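Local coordinates for protein salt-tolerant glutaminase (Micrococcus luteus, PDB 3AGD) that probably hydrolyses L-glutamine to L-glutamate and ammonium, as a member of the glutaminase family, at residues Tyr71-Asp84 and Leu225-Met237. Residues are numbered along the deposited sequence; the frame is centred on the assembly and turned at random.
Sequences YAAALVDRGFAAVD and LPSIVARRVVSVM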
loop_
_atom_site.group_PDB
_atom_site.type_symbol
_atom_site.label_atom_id
_atom_site.label_comp_id
_atom_site.label_asym_id
_atom_site.label_seq_id
_atom_site.Cartn_x
_atom_site.Cartn_y
_atom_site.Cartn_z
ATOM N N TYR A 71 0.991 19.111 8.693
ATOM C CA TYR A 71 2.255 18.544 8.229
ATOM C C TYR A 71 2.326 18.708 6.710
ATOM O O TYR A 71 3.358 19.088 6.167
ATOM C CB TYR A 71 2.334 17.062 8.630
ATOM C CG TYR A 71 3.631 16.349 8.285
ATOM C CD1 TYR A 71 4.863 17.004 8.367
ATOM C CD2 TYR A 71 3.628 14.990 7.954
ATOM C CE1 TYR A 71 6.065 16.324 8.133
ATOM C CE2 TYR A 71 4.821 14.298 7.722
ATOM C CZ TYR A 71 6.038 14.970 7.814
ATOM O OH TYR A 71 7.221 14.287 7.604
ATOM N N ALA A 72 1.220 18.438 6.026
ATOM C CA ALA A 72 1.182 18.591 4.573
ATOM C C ALA A 72 1.423 20.060 4.195
ATOM O O ALA A 72 2.227 20.362 3.315
ATOM C CB ALA A 72 -0.159 18.120 4.034
ATOM N N ALA A 73 0.734 20.971 4.876
ATOM C CA ALA A 73 0.877 22.403 4.614
ATOM C C ALA A 73 2.331 22.860 4.783
ATOM O O ALA A 73 2.838 23.662 3.996
ATOM C CB ALA A 73 -0.031 23.195 5.554
ATOM N N ALA A 74 2.990 22.352 5.820
ATOM C CA ALA A 74 4.378 22.699 6.086
ATOM C C ALA A 74 5.276 22.244 4.945
ATOM O O ALA A 74 6.176 22.973 4.523
ATOM C CB ALA A 74 4.835 22.064 7.391
ATOM N N LEU A 75 5.036 21.033 4.451
ATOM C CA LEU A 75 5.831 20.490 3.349
ATOM C C LEU A 75 5.608 21.341 2.103
ATOM O O LEU A 75 6.553 21.693 1.389
ATOM C CB LEU A 75 5.439 19.027 3.094
ATOM C CG LEU A 75 5.832 18.062 4.224
ATOM C CD1 LEU A 75 5.022 16.775 4.156
ATOM C CD2 LEU A 75 7.330 17.774 4.133
ATOM N N VAL A 76 4.350 21.676 1.845
ATOM C CA VAL A 76 4.009 22.508 0.699
ATOM C C VAL A 76 4.659 23.884 0.829
ATOM O O VAL A 76 5.256 24.395 -0.111
ATOM C CB VAL A 76 2.483 22.721 0.591
ATOM C CG1 VAL A 76 2.180 23.840 -0.407
ATOM C CG2 VAL A 76 1.814 21.435 0.148
ATOM N N ASP A 77 4.555 24.472 2.013
ATOM C CA ASP A 77 5.095 25.802 2.240
ATOM C C ASP A 77 6.598 25.960 2.311
ATOM O O ASP A 77 7.139 26.919 1.771
ATOM C CB ASP A 77 4.496 26.401 3.511
ATOM C CG ASP A 77 3.004 26.612 3.401
ATOM O OD1 ASP A 77 2.538 26.939 2.290
ATOM O OD2 ASP A 77 2.300 26.466 4.423
ATOM N N ARG A 78 7.279 25.031 2.970
ATOM C CA ARG A 78 8.722 25.153 3.144
ATOM C C ARG A 78 9.590 24.161 2.379
ATOM O O ARG A 78 10.804 24.334 2.307
ATOM C CB ARG A 78 9.046 25.068 4.640
ATOM C CG ARG A 78 8.268 26.067 5.489
ATOM C CD ARG A 78 8.800 27.485 5.317
ATOM N NE ARG A 78 9.897 27.772 6.233
ATOM C CZ ARG A 78 9.756 27.890 7.550
ATOM N NH1 ARG A 78 8.567 27.751 8.113
ATOM N NH2 ARG A 78 10.809 28.142 8.309
ATOM N N GLY A 79 8.976 23.135 1.800
ATOM C CA GLY A 79 9.749 22.137 1.079
ATOM C C GLY A 79 10.218 21.046 2.032
ATOM O O GLY A 79 10.272 21.253 3.246
ATOM N N PHE A 80 10.566 19.885 1.488
ATOM C CA PHE A 80 11.008 18.756 2.308
ATOM C C PHE A 80 12.267 18.962 3.146
ATOM O O PHE A 80 12.295 18.611 4.330
ATOM C CB PHE A 80 11.198 17.516 1.430
ATOM C CG PHE A 80 9.918 16.828 1.077
ATOM C CD1 PHE A 80 9.007 17.422 0.214
ATOM C CD2 PHE A 80 9.608 15.590 1.637
ATOM C CE1 PHE A 80 7.795 16.794 -0.089
ATOM C CE2 PHE A 80 8.401 14.954 1.342
ATOM C CZ PHE A 80 7.492 15.556 0.478
ATOM N N ALA A 81 13.311 19.519 2.544
ATOM C CA ALA A 81 14.562 19.723 3.266
ATOM C C ALA A 81 14.376 20.529 4.545
ATOM O O ALA A 81 14.876 20.152 5.609
ATOM C CB ALA A 81 15.584 20.403 2.357
ATOM N N ALA A 82 13.650 21.637 4.435
ATOM C CA ALA A 82 13.398 22.514 5.569
ATOM C C ALA A 82 12.601 21.828 6.674
ATOM O O ALA A 82 12.898 21.988 7.857
ATOM C CB ALA A 82 12.663 23.771 5.099
ATOM N N VAL A 83 11.577 21.075 6.290
ATOM C CA VAL A 83 10.754 20.383 7.274
ATOM C C VAL A 83 11.506 19.207 7.891
ATOM O O VAL A 83 11.468 19.009 9.108
ATOM C CB VAL A 83 9.438 19.866 6.643
ATOM C CG1 VAL A 83 8.604 19.133 7.688
ATOM C CG2 VAL A 83 8.649 21.033 6.072
ATOM N N ASP A 84 12.202 18.438 7.059
ATOM C CA ASP A 84 12.930 17.277 7.559
ATOM C C ASP A 84 14.062 17.629 8.514
ATOM O O ASP A 84 14.498 16.786 9.293
ATOM C CB ASP A 84 13.452 16.429 6.399
ATOM C CG ASP A 84 12.335 15.724 5.654
ATOM O OD1 ASP A 84 11.174 15.804 6.112
ATOM O OD2 ASP A 84 12.611 15.087 4.615
ATOM N N LEU A 225 -2.905 18.795 -3.254
ATOM C CA LEU A 225 -1.543 18.591 -2.766
ATOM C C LEU A 225 -0.690 17.787 -3.735
ATOM O O LEU A 225 -1.196 16.939 -4.469
ATOM C CB LEU A 225 -1.561 17.831 -1.433
ATOM C CG LEU A 225 -2.241 18.396 -0.183
ATOM C CD1 LEU A 225 -2.369 17.288 0.861
ATOM C CD2 LEU A 225 -1.435 19.568 0.371
ATOM N N PRO A 226 0.623 18.055 -3.757
ATOM C CA PRO A 226 1.495 17.295 -4.657
ATOM C C PRO A 226 1.382 15.850 -4.174
ATOM O O PRO A 226 1.302 15.610 -2.968
ATOM C CB PRO A 226 2.876 17.884 -4.377
ATOM C CG PRO A 226 2.555 19.323 -4.003
ATOM C CD PRO A 226 1.359 19.151 -3.098
ATOM N N SER A 227 1.355 14.891 -5.092
ATOM C CA SER A 227 1.238 13.493 -4.692
ATOM C C SER A 227 2.365 13.100 -3.742
ATOM O O SER A 227 2.144 12.366 -2.778
ATOM C CB SER A 227 1.264 12.580 -5.918
ATOM O OG SER A 227 2.516 12.671 -6.569
ATOM N N ILE A 228 3.571 13.593 -4.009
ATOM C CA ILE A 228 4.715 13.266 -3.165
ATOM C C ILE A 228 4.508 13.723 -1.713
ATOM O O ILE A 228 5.018 13.099 -0.782
ATOM C CB ILE A 228 6.021 13.874 -3.734
ATOM C CG1 ILE A 228 7.224 13.301 -2.990
ATOM C CG2 ILE A 228 5.990 15.395 -3.623
ATOM C CD1 ILE A 228 8.560 13.810 -3.503
ATOM N N VAL A 229 3.758 14.807 -1.520
ATOM C CA VAL A 229 3.483 15.300 -0.170
ATOM C C VAL A 229 2.441 14.394 0.478
ATOM O O VAL A 229 2.559 14.025 1.648
ATOM C CB VAL A 229 2.939 16.752 -0.185
ATOM C CG1 VAL A 229 2.276 17.072 1.154
ATOM C CG2 VAL A 229 4.086 17.736 -0.450
ATOM N N ALA A 230 1.418 14.037 -0.292
ATOM C CA ALA A 230 0.361 13.174 0.216
ATOM C C ALA A 230 0.951 11.834 0.659
ATOM O O ALA A 230 0.611 11.317 1.723
ATOM C CB ALA A 230 -0.694 12.957 -0.860
ATOM N N ARG A 231 1.849 11.290 -0.157
ATOM C CA ARG A 231 2.487 10.009 0.137
ATOM C C ARG A 231 3.286 10.040 1.436
ATOM O O ARG A 231 3.283 9.074 2.200
ATOM C CB ARG A 231 3.415 9.603 -1.012
ATOM C CG ARG A 231 2.756 8.801 -2.126
ATOM C CD ARG A 231 3.789 8.458 -3.193
ATOM N NE ARG A 231 5.131 8.435 -2.617
ATOM C CZ ARG A 231 6.160 9.139 -3.080
ATOM N NH1 ARG A 231 6.013 9.921 -4.142
ATOM N NH2 ARG A 231 7.331 9.087 -2.459
ATOM N N ARG A 232 3.981 11.148 1.670
ATOM C CA ARG A 232 4.781 11.302 2.876
ATOM C C ARG A 232 3.871 11.344 4.097
ATOM O O ARG A 232 4.174 10.756 5.135
ATOM C CB ARG A 232 5.611 12.593 2.796
ATOM C CG ARG A 232 6.173 13.084 4.137
ATOM C CD ARG A 232 7.168 12.114 4.765
ATOM N NE ARG A 232 8.496 12.174 4.158
ATOM C CZ ARG A 232 9.373 13.163 4.344
ATOM N NH1 ARG A 232 9.076 14.194 5.125
ATOM N NH2 ARG A 232 10.558 13.114 3.752
ATOM N N VAL A 233 2.748 12.035 3.962
ATOM C CA VAL A 233 1.812 12.167 5.066
ATOM C C VAL A 233 1.194 10.829 5.440
ATOM O O VAL A 233 1.164 10.448 6.613
ATOM C CB VAL A 233 0.695 13.174 4.720
ATOM C CG1 VAL A 233 -0.361 13.182 5.812
ATOM C CG2 VAL A 233 1.297 14.571 4.559
ATOM N N VAL A 234 0.711 10.099 4.444
ATOM C CA VAL A 234 0.103 8.817 4.738
ATOM C C VAL A 234 1.146 7.829 5.263
ATOM O O VAL A 234 0.820 6.971 6.077
ATOM C CB VAL A 234 -0.623 8.259 3.506
ATOM C CG1 VAL A 234 -1.329 6.960 3.863
ATOM C CG2 VAL A 234 -1.637 9.294 3.002
ATOM N N SER A 235 2.396 7.957 4.819
ATOM C CA SER A 235 3.455 7.070 5.308
ATOM C C SER A 235 3.656 7.304 6.803
ATOM O O SER A 235 3.712 6.362 7.590
ATOM C CB SER A 235 4.787 7.324 4.579
ATOM O OG SER A 235 4.764 6.837 3.247
ATOM N N VAL A 236 3.749 8.572 7.190
ATOM C CA VAL A 236 3.945 8.936 8.593
ATOM C C VAL A 236 2.758 8.516 9.467
ATOM O O VAL A 236 2.938 8.137 10.628
ATOM C CB VAL A 236 4.201 10.452 8.712
ATOM C CG1 VAL A 236 4.237 10.881 10.173
ATOM C CG2 VAL A 236 5.520 10.788 8.033
ATOM N N MET A 237 1.551 8.582 8.909
ATOM C CA MET A 237 0.348 8.169 9.629
ATOM C C MET A 237 0.440 6.662 9.875
ATOM O O MET A 237 0.139 6.166 10.960
ATOM C CB MET A 237 -0.909 8.465 8.795
ATOM C CG MET A 237 -1.387 9.908 8.815
ATOM S SD MET A 237 -2.749 10.176 7.634
ATOM C CE MET A 237 -4.080 9.277 8.432
#
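In the helical part of the glutaminase domain, of beta-lactamase-like fold, R232 of helix 227-237 reaches across to Y71, F80 and D84 of the consecutive helices 71-78 and 80-84, joined at G79, while V229 packs one turn earlier. The axes of helices 71-78 and 227-237 approach to 9.7 Å and run roughly antiparallel, at 143°. V229 is a knob in the hole formed by A72, L75, V76 and F80; its CG1 touches A72 CB at 3.9 Å, and its CG2 meets F80 CE1. R232 fills the next hole, among Y71, L75, F80 and D84. Its chain leaves with CG anti to the backbone N (chi1 163°), then bends at chi2 and chi3, bringing the guanidinium end-on to D84 in a salt bridge: R232 NH1 bonds D84 OD1 at 2.8 Å on its syn lone pair, and R232 NH2 bonds D84 OD2 at 3.0 Å. R232 NH1 also donates to Y71 OH at 3.1 Å, tilted from the guanidinium plane, while F80 CE2 lies 3.6 Å above one face of the R232 guanidinium. Three bonds and a ring thus fix the group's rotation. L75 wedges between the aromatics, CD1 over the Y71 ring and CD2 over that of F80. Y71 CE2 meets V236 CG2 at 3.6 Å. G79, with positive phi, stands at the N-cap position of helix 80-84, which carries D84. Helix 114-123 packs on Y71, helix 131-146 on V76 and L225, and helix 201-212 on V233; the second subunit packs against I228.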